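Local coordinates for protein mnemiopsin 1 (Mnemiopsis leidyi, PDB 5VP3) that probably emits light when calcium binds its EF-hand loops, as a ctenophore calcium-regulated photoprotein, and here carries cadmium in those loops, at residues V143-K149 / A162-F166; S128-D133 / L177-V183; G49-M53 / V90-L96. All coordinates share one frame. Residue numbers count along the deposited sequence, not the author numbering.

How the contacts relate
Contacts 1 and 2 lie in one EF-hand pair, their centres 12 Å apart. These two each join a helix leading into one metal loop to the helix leaving the other. Val143 O sits 2.7 Å from Leu177 N, a probable hydrogen bond between metal loops, while Phe166 CE2 packs 3.5 Å from Leu177 CG and Val143 CG2 3.7 Å from Tyr132 CE1. Contact 3, a beta bridge between a metal loop and residues 90-96 comparable to the Val143-Leu177 link, lies across the chain's centre, about 30 and 27 Å from contacts 1 and 2 between centres. Cadmium binds at each contact: through Glu147, through Glu178 and Glu181, and through Lys50 O.

Contact 1: residues V143-K149 / A162-F166; sequences VDVEELK and AYTFF. With CD (cadmium ion), chain C.
Val145 CG1 rests over one face of the Phe166 ring, 3.3 Å from its centroid and 7° off the normal, a CH-pi contact and the centre of this helix pair. Phe166 reaches across the start of the opposing helix, its CE2 3.6 Å from Val143 O and 3.4 Å from Asp144 C. Leu148 CD2 lies 4.1 Å from Phe166 CD2, at the ring edge, and Leu148 CD2 is 4.1 Å from Ala162 CB. The axes of 145-149 and 162-166 cross at 123°, 9.5 Å apart, with Val145 CA 6.7 Å from Phe166 CA and Lys149 CA 5.4 Å from Ala162 CA. Here the exiting helix of one EF-hand meets the entering helix of the next. Val143 and Asp144 are extended, and a capping box closes the first helix turn: Glu147 N donates to Asp144 OD1 (2.9 Å), Asp144 N to Glu147 OE2 (3.0 Å). Glu147 (m, t) also binds cadmium through OE1 at 2.4 Å and OE2 at 2.2 Å, with water 1 at 2.7 Å and Asp136, Asp140 and Thr142. At the outer edge Lys149 CG lies 3.5 Å from Ala162 CB, and Lys149 NZ donates to Tyr163 OH (2.8 Å) while salt-bridging Glu146 OE2 (2.8 Å).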
loop_
_atom_site.group_PDB
_atom_site.type_symbol
_atom_site.label_atom_id
_atom_site.label_comp_id
_atom_site.label_asym_id
_atom_site.label_seq_id
_atom_site.Cartn_x
_atom_site.Cartn_y
_atom_site.Cartn_z
ATOM N N VAL A 143 5.709 15.631 -7.289
ATOM C CA VAL A 143 6.339 14.435 -7.810
ATOM C C VAL A 143 6.259 14.468 -9.326
ATOM O O VAL A 143 5.154 14.503 -9.894
ATOM C CB VAL A 143 5.680 13.183 -7.222
ATOM C CG1 VAL A 143 6.280 11.921 -7.807
ATOM C CG2 VAL A 143 5.834 13.212 -5.695
ATOM N N ASP A 144 7.426 14.469 -9.990
ATOM C CA ASP A 144 7.445 14.478 -11.457
ATOM C C ASP A 144 7.726 13.070 -11.974
ATOM O O ASP A 144 7.876 12.131 -11.189
ATOM C CB ASP A 144 8.436 15.538 -11.973
ATOM C CG ASP A 144 9.901 15.143 -11.825
ATOM O OD1 ASP A 144 10.207 14.046 -11.309
ATOM O OD2 ASP A 144 10.740 15.961 -12.273
ATOM N N VAL A 145 7.729 12.880 -13.311
ATOM C CA VAL A 145 7.683 11.503 -13.807
ATOM C C VAL A 145 8.957 10.768 -13.455
ATOM O O VAL A 145 8.916 9.560 -13.182
ATOM C CB VAL A 145 7.418 11.393 -15.326
ATOM C CG1 VAL A 145 6.123 11.992 -15.692
ATOM C CG2 VAL A 145 8.520 12.019 -16.115
ATOM N N GLU A 146 10.104 11.454 -13.500
ATOM C CA GLU A 146 11.363 10.806 -13.102
ATOM C C GLU A 146 11.312 10.404 -11.634
ATOM O O GLU A 146 11.701 9.290 -11.265
ATOM C CB GLU A 146 12.562 11.727 -13.362
ATOM C CG GLU A 146 13.007 11.854 -14.824
ATOM C CD GLU A 146 13.322 10.522 -15.506
ATOM O OE1 GLU A 146 13.671 9.545 -14.818
ATOM O OE2 GLU A 146 13.209 10.448 -16.747
ATOM N N GLU A 147 10.780 11.281 -10.778
ATOM C CA GLU A 147 10.604 10.875 -9.387
ATOM C C GLU A 147 9.729 9.637 -9.273
ATOM O O GLU A 147 9.991 8.780 -8.419
ATOM C CB GLU A 147 10.089 12.068 -8.574
ATOM C CG GLU A 147 11.207 13.116 -8.426
ATOM C CD GLU A 147 10.762 14.446 -7.814
ATOM O OE1 GLU A 147 11.605 15.199 -7.307
ATOM O OE2 GLU A 147 9.577 14.775 -7.854
ATOM N N LEU A 148 8.728 9.472 -10.147
ATOM C CA LEU A 148 7.877 8.285 -10.016
ATOM C C LEU A 148 8.574 7.043 -10.568
ATOM O O LEU A 148 8.411 5.945 -10.023
ATOM C CB LEU A 148 6.534 8.474 -10.720
ATOM C CG LEU A 148 5.568 7.300 -10.563
ATOM C CD1 LEU A 148 5.069 7.192 -9.085
ATOM C CD2 LEU A 148 4.404 7.405 -11.539
ATOM N N LYS A 149 9.350 7.210 -11.642
ATOM C CA LYS A 149 10.163 6.122 -12.172
ATOM C C LYS A 149 11.104 5.568 -11.100
ATOM O O LYS A 149 11.303 4.353 -10.997
ATOM C CB LYS A 149 10.973 6.612 -13.384
ATOM C CG LYS A 149 10.175 6.804 -14.694
ATOM C CD LYS A 149 10.956 7.670 -15.711
ATOM C CE LYS A 149 11.945 6.867 -16.552
ATOM N NZ LYS A 149 12.729 7.760 -17.449
ATOM N N ALA A 162 5.723 3.757 -15.268
ATOM C CA ALA A 162 5.520 5.070 -14.668
ATOM C C ALA A 162 4.760 5.996 -15.611
ATOM O O ALA A 162 3.809 6.673 -15.198
ATOM C CB ALA A 162 6.866 5.686 -14.277
ATOM N N TYR A 163 5.169 6.045 -16.885
ATOM C CA TYR A 163 4.536 6.960 -17.834
ATOM C C TYR A 163 3.033 6.722 -17.905
ATOM O O TYR A 163 2.248 7.677 -17.931
ATOM C CB TYR A 163 5.188 6.828 -19.217
ATOM C CG TYR A 163 6.638 7.289 -19.225
ATOM C CD1 TYR A 163 6.969 8.654 -19.272
ATOM C CD2 TYR A 163 7.679 6.361 -19.168
ATOM C CE1 TYR A 163 8.305 9.071 -19.269
ATOM C CE2 TYR A 163 9.008 6.763 -19.169
ATOM C CZ TYR A 163 9.319 8.111 -19.215
ATOM O OH TYR A 163 10.652 8.481 -19.206
ATOM N N THR A 164 2.617 5.460 -17.874
ATOM C CA THR A 164 1.195 5.120 -17.924
ATOM C C THR A 164 0.455 5.646 -16.702
ATOM O O THR A 164 -0.556 6.352 -16.824
ATOM C CB THR A 164 1.031 3.595 -18.010
ATOM O OG1 THR A 164 1.926 3.063 -18.998
ATOM C CG2 THR A 164 -0.408 3.208 -18.344
ATOM N N PHE A 165 0.915 5.256 -15.509
ATOM C CA PHE A 165 0.261 5.669 -14.272
ATOM C C PHE A 165 0.214 7.179 -14.167
ATOM O O PHE A 165 -0.804 7.759 -13.785
ATOM C CB PHE A 165 1.015 5.134 -13.065
ATOM C CG PHE A 165 0.874 3.670 -12.847
ATOM C CD1 PHE A 165 -0.314 3.135 -12.351
ATOM C CD2 PHE A 165 1.949 2.825 -13.080
ATOM C CE1 PHE A 165 -0.439 1.774 -12.121
ATOM C CE2 PHE A 165 1.836 1.466 -12.853
ATOM C CZ PHE A 165 0.632 0.939 -12.368
ATOM N N PHE A 166 1.327 7.825 -14.492
ATOM C CA PHE A 166 1.427 9.264 -14.360
ATOM C C PHE A 166 0.387 9.944 -15.229
ATOM O O PHE A 166 -0.426 10.734 -14.748
ATOM C CB PHE A 166 2.827 9.705 -14.747
ATOM C CG PHE A 166 3.208 11.030 -14.206
ATOM C CD1 PHE A 166 2.711 12.184 -14.761
ATOM C CD2 PHE A 166 4.057 11.119 -13.129
ATOM C CE1 PHE A 166 3.067 13.426 -14.264
ATOM C CE2 PHE A 166 4.417 12.348 -12.626
ATOM C CZ PHE A 166 3.913 13.513 -13.198
HETATM CD CD CD C . 9.813 16.854 -7.140
HETATM O O HOH W 1 9.722 17.617 -9.730
#

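Contact 2: residues S128-D133 / L177-V183; sequences SNAYYD and LERPELV. With CD (cadmium ion), chain D.
Tyr132, chi1 t and chi2 near 90°, projects from helix 128-133 across the first turn of helix 179-183. Arg179 (m, t, t) runs extended over one face of its ring, with CG 3.4 Å from the ring centroid and 10° off the normal, a CH-pi contact; the guanidinium lies with one face over Tyr132 CD2, and Arg179 NH2 makes a long salt bridge to Asp133 OD1 (3.5 Å). At the ring edge Leu182 (t, p) brings CD2 to 3.6 Å from Tyr132 CD1. Tyr132 OH lies 3.0 Å from Leu177 O, with Gly141 O as a second possible acceptor. The axes cross at 120° with a closest approach of 9.4 Å; Ser128 CA is 5.5 Å from Val183 CA, and Asn129 CA 6.6 Å from Arg179 CA. Ser128 (chi1 t) points its OG into this junction and donates to water 2 (2.8 Å), which donates to Asn129 OD1 and Arg179 O (both 2.8 Å). Leu177 and Glu178 are extended, Glu178 standing at the N-cap. Glu178 (m, p) folds back so that OE1 binds cadmium at 2.2 Å, whereas Glu181 (m, t) reaches the ion through OE1 at 2.4 Å; Asp170, Thr174 and Lys176 supply the other protein ligands. The entering helix of one EF-hand packs against the exiting helix of its partner, the arrangement of a paired EF-hand domain.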
loop_
_atom_site.group_PDB
_atom_site.type_symbol
_atom_site.label_atom_id
_atom_site.label_comp_id
_atom_site.label_asym_id
_atom_site.label_seq_id
_atom_site.Cartn_x
_atom_site.Cartn_y
_atom_site.Cartn_z
ATOM N N SER A 128 0.542 7.288 1.093
ATOM C CA SER A 128 0.880 8.069 -0.093
ATOM C C SER A 128 1.572 9.368 0.282
ATOM O O SER A 128 2.583 9.739 -0.335
ATOM C CB SER A 128 -0.393 8.339 -0.897
ATOM O OG SER A 128 -0.138 9.115 -2.032
ATOM N N ASN A 129 1.057 10.077 1.290
ATOM C CA ASN A 129 1.653 11.355 1.675
ATOM C C ASN A 129 3.018 11.205 2.344
ATOM O O ASN A 129 3.848 12.135 2.273
ATOM C CB ASN A 129 0.670 12.107 2.569
ATOM C CG ASN A 129 -0.463 12.739 1.745
ATOM O OD1 ASN A 129 -0.210 13.346 0.713
ATOM N ND2 ASN A 129 -1.698 12.553 2.164
ATOM N N ALA A 130 3.303 10.051 2.950
ATOM C CA ALA A 130 4.655 9.843 3.455
ATOM C C ALA A 130 5.623 9.531 2.323
ATOM O O ALA A 130 6.774 10.001 2.316
ATOM C CB ALA A 130 4.672 8.711 4.478
ATOM N N TYR A 131 5.202 8.718 1.381
ATOM C CA TYR A 131 6.082 8.440 0.263
ATOM C C TYR A 131 6.313 9.694 -0.556
ATOM O O TYR A 131 7.398 9.891 -1.111
ATOM C CB TYR A 131 5.477 7.378 -0.624
ATOM C CG TYR A 131 5.985 5.991 -0.407
ATOM C CD1 TYR A 131 5.353 5.139 0.461
ATOM C CD2 TYR A 131 7.077 5.515 -1.114
ATOM C CE1 TYR A 131 5.798 3.834 0.640
ATOM C CE2 TYR A 131 7.534 4.242 -0.934
ATOM C CZ TYR A 131 6.889 3.399 -0.036
ATOM O OH TYR A 131 7.289 2.096 0.154
ATOM N N TYR A 132 5.282 10.527 -0.667
ATOM C CA TYR A 132 5.340 11.728 -1.489
ATOM C C TYR A 132 6.629 12.475 -1.254
ATOM O O TYR A 132 7.384 12.763 -2.183
ATOM C CB TYR A 132 4.154 12.633 -1.158
ATOM C CG TYR A 132 3.867 13.736 -2.133
ATOM C CD1 TYR A 132 3.036 13.525 -3.203
ATOM C CD2 TYR A 132 4.368 15.030 -1.931
ATOM C CE1 TYR A 132 2.728 14.566 -4.113
ATOM C CE2 TYR A 132 4.082 16.058 -2.816
ATOM C CZ TYR A 132 3.257 15.819 -3.900
ATOM O OH TYR A 132 2.958 16.834 -4.753
ATOM N N ASP A 133 6.872 12.824 -0.002
ATOM C CA ASP A 133 8.032 13.625 0.324
ATOM C C ASP A 133 9.317 12.873 0.023
ATOM O O ASP A 133 10.325 13.472 -0.321
ATOM C CB ASP A 133 7.965 14.032 1.788
ATOM C CG ASP A 133 6.769 14.897 2.088
ATOM O OD1 ASP A 133 6.315 15.617 1.178
ATOM O OD2 ASP A 133 6.301 14.859 3.234
ATOM N N LEU A 177 2.573 15.096 -10.257
ATOM C CA LEU A 177 1.552 14.550 -9.360
ATOM C C LEU A 177 1.551 15.369 -8.081
ATOM O O LEU A 177 2.518 15.334 -7.321
ATOM C CB LEU A 177 1.807 13.089 -9.049
ATOM C CG LEU A 177 1.814 12.156 -10.222
ATOM C CD1 LEU A 177 2.125 10.732 -9.714
ATOM C CD2 LEU A 177 0.501 12.197 -10.950
ATOM N N GLU A 178 0.495 16.154 -7.881
ATOM C CA GLU A 178 0.254 16.788 -6.596
ATOM C C GLU A 178 -0.289 15.729 -5.620
ATOM O O GLU A 178 -0.643 14.619 -6.021
ATOM C CB GLU A 178 -0.702 17.967 -6.792
ATOM C CG GLU A 178 -0.102 19.113 -7.648
ATOM C CD GLU A 178 -0.056 18.876 -9.156
ATOM O OE1 GLU A 178 -0.900 18.117 -9.712
ATOM O OE2 GLU A 178 0.862 19.468 -9.793
ATOM N N ARG A 179 -0.379 16.087 -4.336
ATOM C CA ARG A 179 -0.625 15.073 -3.309
ATOM C C ARG A 179 -1.922 14.293 -3.517
ATOM O O ARG A 179 -1.914 13.075 -3.273
ATOM C CB ARG A 179 -0.569 15.717 -1.912
ATOM C CG ARG A 179 0.862 16.104 -1.478
ATOM C CD ARG A 179 0.977 16.725 -0.064
ATOM N NE ARG A 179 2.375 17.034 0.255
ATOM C CZ ARG A 179 2.996 18.178 -0.060
ATOM N NH1 ARG A 179 2.346 19.149 -0.687
ATOM N NH2 ARG A 179 4.281 18.357 0.241
ATOM N N PRO A 180 -3.036 14.894 -3.957
ATOM C CA PRO A 180 -4.248 14.094 -4.227
ATOM C C PRO A 180 -4.115 13.175 -5.412
ATOM O O PRO A 180 -4.814 12.158 -5.505
ATOM C CB PRO A 180 -5.331 15.158 -4.471
ATOM C CG PRO A 180 -4.778 16.436 -3.876
ATOM C CD PRO A 180 -3.290 16.341 -4.069
ATOM N N GLU A 181 -3.231 13.478 -6.328
ATOM C CA GLU A 181 -3.106 12.607 -7.466
ATOM C C GLU A 181 -2.233 11.413 -7.137
ATOM O O GLU A 181 -2.387 10.356 -7.750
ATOM C CB GLU A 181 -2.546 13.383 -8.650
ATOM C CG GLU A 181 -3.446 14.555 -9.089
ATOM C CD GLU A 181 -2.854 15.368 -10.214
ATOM O OE1 GLU A 181 -1.611 15.382 -10.262
ATOM O OE2 GLU A 181 -3.619 15.912 -11.079
ATOM N N LEU A 182 -1.289 11.567 -6.217
ATOM C CA LEU A 182 -0.530 10.393 -5.824
ATOM C C LEU A 182 -1.404 9.501 -4.946
ATOM O O LEU A 182 -1.351 8.273 -5.064
ATOM C CB LEU A 182 0.763 10.792 -5.117
ATOM C CG LEU A 182 1.715 9.645 -4.786
ATOM C CD1 LEU A 182 2.375 9.038 -5.981
ATOM C CD2 LEU A 182 2.785 10.027 -3.792
ATOM N N VAL A 183 -2.281 10.105 -4.137
ATOM C CA VAL A 183 -3.270 9.304 -3.424
ATOM C C VAL A 183 -4.058 8.473 -4.420
ATOM O O VAL A 183 -4.169 7.243 -4.294
ATOM C CB VAL A 183 -4.200 10.201 -2.584
ATOM C CG1 VAL A 183 -5.370 9.398 -2.007
ATOM C CG2 VAL A 183 -3.446 10.829 -1.490
HETATM CD CD CD D . -1.093 17.202 -11.663
HETATM O O HOH W 2 0.092 11.880 -1.685
#

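Contact 3: residues G49-M53 / V90-L96; sequences GKMTM and VDPVNGL. With CD (cadmium ion), chain B.
Two backbone hydrogen bonds join Met51 and Leu96 as an antiparallel hydrogen-bonded pair, CA atoms 5.1 Å apart: Met51 N to Leu96 O at 2.7 Å, nearly linear, and Leu96 N to Met51 O at 2.8 Å, more bent. Lys50 CA adds a CA-H...O contact to Leu96 O (3.3 Å), while Lys50 O binds cadmium at 2.3 Å, with water 4 at 2.5 Å and Asp44, Asp46, Asp48 and Glu55. Water 3 bridges the far end, accepting from Met53 N (2.9 Å) and donating to Asp91 O (2.7 Å). Asp91 OD2 accepts from Val93 N (3.0 Å), an Asx turn, and from Asn94 N (2.9 Å), completing an Asx motif. Gly95 takes positive phi, its CA 3.0 Å from Met51 O; a CB there would clash with that oxygen. Met51 (t, t, m) extends to bring SD within 3.8 Å of Val90 CG2, and Met53 CG lies 4.0 Å from Val90 CG1. The pairing resembles the short beta link between loops of paired EF-hands; here only 49-53 brings a metal ligand. Met51 and Leu96 share one face, covered by Trp101 of helix 101-117, with Phe40 and Phe43 of helix 30-43 beside Met51, and Met53 and Val90 lean on Phe85 of helix 71-87.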
loop_
_atom_site.group_PDB
_atom_site.type_symbol
_atom_site.label_atom_id
_atom_site.label_comp_id
_atom_site.label_asym_id
_atom_site.label_seq_id
_atom_site.Cartn_x
_atom_site.Cartn_y
_atom_site.Cartn_z
ATOM N N GLY A 49 5.957 -18.940 2.051
ATOM C CA GLY A 49 4.521 -18.853 2.263
ATOM C C GLY A 49 4.073 -17.923 3.365
ATOM O O GLY A 49 2.891 -17.935 3.727
ATOM N N LYS A 50 4.967 -17.119 3.905
ATOM C CA LYS A 50 4.650 -16.143 4.928
ATOM C C LYS A 50 5.193 -14.783 4.496
ATOM O O LYS A 50 6.279 -14.675 3.919
ATOM C CB LYS A 50 5.245 -16.556 6.272
ATOM C CG LYS A 50 4.815 -15.706 7.450
ATOM C CD LYS A 50 5.306 -16.301 8.807
ATOM C CE LYS A 50 6.861 -16.311 8.946
ATOM N NZ LYS A 50 7.320 -17.165 10.108
ATOM N N MET A 51 4.425 -13.752 4.760
ATOM C CA MET A 51 4.888 -12.386 4.631
ATOM C C MET A 51 5.224 -11.843 6.023
ATOM O O MET A 51 4.410 -11.961 6.942
ATOM C CB MET A 51 3.795 -11.570 3.958
ATOM C CG MET A 51 4.197 -10.206 3.547
ATOM S SD MET A 51 2.704 -9.359 2.960
ATOM C CE MET A 51 2.580 -10.183 1.391
ATOM N N THR A 52 6.426 -11.286 6.184
ATOM C CA THR A 52 6.848 -10.656 7.434
ATOM C C THR A 52 7.117 -9.162 7.223
ATOM O O THR A 52 7.379 -8.707 6.113
ATOM C CB THR A 52 8.131 -11.269 7.971
ATOM O OG1 THR A 52 9.165 -10.987 7.020
ATOM C CG2 THR A 52 8.001 -12.797 8.172
ATOM N N MET A 53 7.102 -8.404 8.316
ATOM C CA MET A 53 7.454 -6.993 8.234
ATOM C C MET A 53 8.853 -6.789 7.695
ATOM O O MET A 53 9.106 -5.831 6.947
ATOM C CB MET A 53 7.361 -6.341 9.601
ATOM C CG MET A 53 5.981 -5.935 9.981
ATOM S SD MET A 53 5.169 -4.798 8.828
ATOM C CE MET A 53 3.856 -4.369 10.042
ATOM N N VAL A 90 -0.267 -7.970 8.398
ATOM C CA VAL A 90 1.089 -8.431 8.678
ATOM C C VAL A 90 1.392 -8.170 10.138
ATOM O O VAL A 90 1.821 -7.074 10.518
ATOM C CB VAL A 90 2.129 -7.760 7.768
ATOM C CG1 VAL A 90 3.507 -8.385 7.965
ATOM C CG2 VAL A 90 1.708 -7.921 6.326
ATOM N N ASP A 91 1.128 -9.161 10.969
ATOM C CA ASP A 91 1.517 -9.083 12.369
ATOM C C ASP A 91 3.030 -8.919 12.497
ATOM O O ASP A 91 3.784 -9.639 11.833
ATOM C CB ASP A 91 1.075 -10.343 13.093
ATOM C CG ASP A 91 1.106 -10.165 14.570
ATOM O OD1 ASP A 91 0.185 -9.483 15.062
ATOM O OD2 ASP A 91 2.075 -10.650 15.205
ATOM N N PRO A 92 3.521 -8.000 13.331
ATOM C CA PRO A 92 4.990 -7.808 13.400
ATOM C C PRO A 92 5.705 -8.986 14.016
ATOM O O PRO A 92 6.935 -9.093 13.884
ATOM C CB PRO A 92 5.161 -6.533 14.253
ATOM C CG PRO A 92 3.887 -6.455 15.095
ATOM C CD PRO A 92 2.781 -7.155 14.280
ATOM N N VAL A 93 4.975 -9.863 14.689
ATOM C CA VAL A 93 5.536 -11.082 15.272
ATOM C C VAL A 93 5.224 -12.319 14.429
ATOM O O VAL A 93 6.094 -13.144 14.174
ATOM C CB VAL A 93 5.007 -11.258 16.711
ATOM C CG1 VAL A 93 5.341 -12.650 17.216
ATOM C CG2 VAL A 93 5.602 -10.160 17.657
ATOM N N ASN A 94 3.972 -12.496 14.034
ATOM C CA ASN A 94 3.554 -13.701 13.332
ATOM C C ASN A 94 3.608 -13.598 11.819
ATOM O O ASN A 94 3.403 -14.613 11.148
ATOM C CB ASN A 94 2.117 -14.033 13.721
ATOM C CG ASN A 94 2.002 -14.465 15.146
ATOM O OD1 ASN A 94 1.203 -13.945 15.939
ATOM N ND2 ASN A 94 2.812 -15.423 15.492
ATOM N N GLY A 95 3.785 -12.399 11.262
ATOM C CA GLY A 95 3.691 -12.286 9.824
ATOM C C GLY A 95 2.275 -12.596 9.379
ATOM O O GLY A 95 1.310 -12.455 10.130
ATOM N N LEU A 96 2.156 -13.047 8.139
ATOM C CA LEU A 96 0.860 -13.347 7.541
ATOM C C LEU A 96 1.030 -14.443 6.491
ATOM O O LEU A 96 1.943 -14.379 5.663
ATOM C CB LEU A 96 0.270 -12.060 6.940
ATOM C CG LEU A 96 -1.043 -12.080 6.141
ATOM C CD1 LEU A 96 -2.186 -12.543 6.998
ATOM C CD2 LEU A 96 -1.305 -10.691 5.556
HETATM CD CD CD B . 8.539 -15.061 3.751
HETATM O O HOH W 3 6.258 -9.698 10.750
HETATM O O HOH W 4 9.029 -15.147 6.163
#